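Local coordinates for sugar fermentation stimulation protein homolog (Pyrococcus furiosus, PDB 4DA2) that probably binds DNA, joining an OB-fold domain to a PD-(D/E)xK nuclease-like domain that holds calcium ions, at residues Glu139-Met144 with Asn180-Lys185. The protein carries 1 engineered substitution. Residues are numbered along the deposited sequence; the frame is centred on the assembly and turned at random.
Sequences EGEYAM and NVSKFK
Tyr142 and Ala143 pair in parallel with Lys183 and Phe184, the short strands inclined at 37° and joined by backbone hydrogen bonds from Ala143 N to Lys183 O (2.9 Å) and from Lys185 N to Ala143 O. Just before this pairing, Glu141 O takes two donors, the amides of Ser182 and Lys183, so that one carbonyl holds the last loop residue and the first residue of strand 183-186. The carboxylate of Glu141 adds to that grip: its chain bends back at chi2 (-66°), and OE1 receives the Ser182 hydroxyl OG at 2.7 Å on its anti side. On the sheet face that carries Tyr142, the phenol ring is sandwiched between two lysines, and its hydroxyl hydrogen-bonds to Glu230 OE2. Lys183 lays its CE over one face, 3.8 Å from the ring centroid and leaning toward CZ, while the Lys185 chain runs over the opposite face, the Tyr142 and Lys185 side chains crossing at about a right angle, with Lys185 CD near Tyr142 CD1 and CE1. The extended Lys185 chain carries NZ on over the ring, 4.3 Å from the centroid in a cation-pi contact, and to OE2 of Glu139 at 2.8 Å. In this salt bridge NZ meets OE2 from above the carboxylate plane, and Met144 SD lies against CE of the same lysine. An alanine in place of Tyr142 would probably leave the two lysine chains without the surface between them, free to shift, and Glu230 without its hydroxyl partner. On the other sheet face, Ala143 CB approaches Val181 CG2, and the Phe184 ring stacks with Phe174 of strand 169-176. The type II' turn from Glu139 to Tyr142 links strand 142-145 antiparallel to strand 127-139, and strand 183-186 pairs in turn with strand 220-229, extending the mixed sheet of the nuclease-like domain.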
loop_
_atom_site.group_PDB
_atom_site.type_symbol
_atom_site.label_atom_id
_atom_site.label_comp_id
_atom_site.label_asym_id
_atom_site.label_seq_id
_atom_site.Cartn_x
_atom_site.Cartn_y
_atom_site.Cartn_z
ATOM N N GLU A 139 6.066 0.385 13.931
ATOM C CA GLU A 139 6.763 0.794 15.151
ATOM C C GLU A 139 5.702 1.251 16.138
ATOM O O GLU A 139 5.203 2.376 16.060
ATOM C CB GLU A 139 7.772 1.907 14.898
ATOM C CG GLU A 139 8.526 2.337 16.167
ATOM C CD GLU A 139 9.201 3.682 16.018
ATOM O OE1 GLU A 139 10.215 3.767 15.284
ATOM O OE2 GLU A 139 8.714 4.650 16.645
ATOM N N GLY A 140 5.338 0.357 17.055
ATOM C CA GLY A 140 4.273 0.636 18.021
ATOM C C GLY A 140 2.940 0.943 17.362
ATOM O O GLY A 140 2.379 0.112 16.659
ATOM N N GLU A 141 2.459 2.167 17.550
ATOM C CA GLU A 141 1.183 2.567 16.976
ATOM C C GLU A 141 1.340 3.119 15.561
ATOM O O GLU A 141 0.346 3.502 14.939
ATOM C CB GLU A 141 0.514 3.615 17.875
ATOM C CG GLU A 141 -0.300 2.987 19.037
ATOM C CD GLU A 141 -1.511 2.195 18.558
ATOM O OE1 GLU A 141 -2.221 2.684 17.658
ATOM O OE2 GLU A 141 -1.761 1.088 19.081
ATOM N N TYR A 142 2.579 3.193 15.072
ATOM C CA TYR A 142 2.848 3.792 13.749
ATOM C C TYR A 142 2.915 2.727 12.652
ATOM O O TYR A 142 3.500 1.663 12.859
ATOM C CB TYR A 142 4.178 4.568 13.729
ATOM C CG TYR A 142 4.184 5.804 14.596
ATOM C CD1 TYR A 142 3.887 7.064 14.055
ATOM C CD2 TYR A 142 4.488 5.721 15.956
ATOM C CE1 TYR A 142 3.883 8.220 14.866
ATOM C CE2 TYR A 142 4.496 6.855 16.763
ATOM C CZ TYR A 142 4.187 8.101 16.211
ATOM O OH TYR A 142 4.185 9.215 17.023
ATOM N N ALA A 143 2.295 3.021 11.508
ATOM C CA ALA A 143 2.686 2.405 10.225
ATOM C C ALA A 143 3.739 3.300 9.603
ATOM O O ALA A 143 3.658 4.544 9.718
ATOM C CB ALA A 143 1.495 2.311 9.313
ATOM N N MET A 144 4.718 2.693 8.933
ATOM C CA MET A 144 5.828 3.443 8.365
ATOM C C MET A 144 6.182 3.073 6.943
ATOM O O MET A 144 5.883 1.935 6.454
ATOM C CB MET A 144 7.060 3.321 9.264
ATOM C CG MET A 144 6.771 3.744 10.681
ATOM S SD MET A 144 8.334 3.952 11.559
ATOM C CE MET A 144 9.033 2.284 11.493
ATOM N N ASN A 180 -4.107 -2.583 14.153
ATOM C CA ASN A 180 -3.614 -1.918 15.376
ATOM C C ASN A 180 -2.506 -0.886 15.165
ATOM O O ASN A 180 -1.475 -0.906 15.825
ATOM C CB ASN A 180 -3.206 -2.947 16.449
ATOM C CG ASN A 180 -4.303 -3.949 16.722
ATOM O OD1 ASN A 180 -4.442 -4.933 15.995
ATOM N ND2 ASN A 180 -5.129 -3.678 17.733
ATOM N N VAL A 181 -2.725 0.011 14.221
ATOM C CA VAL A 181 -1.902 1.192 14.114
ATOM C C VAL A 181 -2.874 2.351 14.042
ATOM O O VAL A 181 -3.997 2.187 13.555
ATOM C CB VAL A 181 -0.963 1.185 12.846
ATOM C CG1 VAL A 181 0.222 0.229 13.024
ATOM C CG2 VAL A 181 -1.755 0.904 11.561
ATOM N N SER A 182 -2.473 3.501 14.583
ATOM C CA SER A 182 -3.350 4.677 14.617
ATOM C C SER A 182 -2.684 5.905 14.024
ATOM O O SER A 182 -3.310 6.983 13.902
ATOM C CB SER A 182 -3.730 5.004 16.068
ATOM O OG SER A 182 -2.537 5.188 16.813
ATOM N N LYS A 183 -1.410 5.760 13.704
ATOM C CA LYS A 183 -0.572 6.861 13.194
ATOM C C LYS A 183 0.311 6.422 12.036
ATOM O O LYS A 183 0.444 5.235 11.786
ATOM C CB LYS A 183 0.315 7.435 14.317
ATOM C CG LYS A 183 -0.482 8.005 15.487
ATOM C CD LYS A 183 0.421 8.758 16.455
ATOM C CE LYS A 183 1.104 7.810 17.422
ATOM N NZ LYS A 183 0.216 7.434 18.551
ATOM N N PHE A 184 0.854 7.399 11.316
ATOM C CA PHE A 184 1.854 7.172 10.288
ATOM C C PHE A 184 3.060 8.077 10.475
ATOM O O PHE A 184 2.881 9.245 10.786
ATOM C CB PHE A 184 1.252 7.410 8.857
ATOM C CG PHE A 184 2.319 7.488 7.790
ATOM C CD1 PHE A 184 2.793 6.332 7.162
ATOM C CD2 PHE A 184 2.931 8.706 7.492
ATOM C CE1 PHE A 184 3.852 6.423 6.226
ATOM C CE2 PHE A 184 3.951 8.804 6.555
ATOM C CZ PHE A 184 4.425 7.650 5.919
ATOM N N LYS A 185 4.282 7.571 10.249
ATOM C CA LYS A 185 5.449 8.434 10.025
ATOM C C LYS A 185 6.442 7.785 9.067
ATOM O O LYS A 185 6.457 6.556 8.965
ATOM C CB LYS A 185 6.147 8.777 11.349
ATOM C CG LYS A 185 6.769 7.578 12.034
ATOM C CD LYS A 185 7.268 7.979 13.418
ATOM C CE LYS A 185 7.910 6.778 14.112
ATOM N NZ LYS A 185 8.456 7.167 15.460
#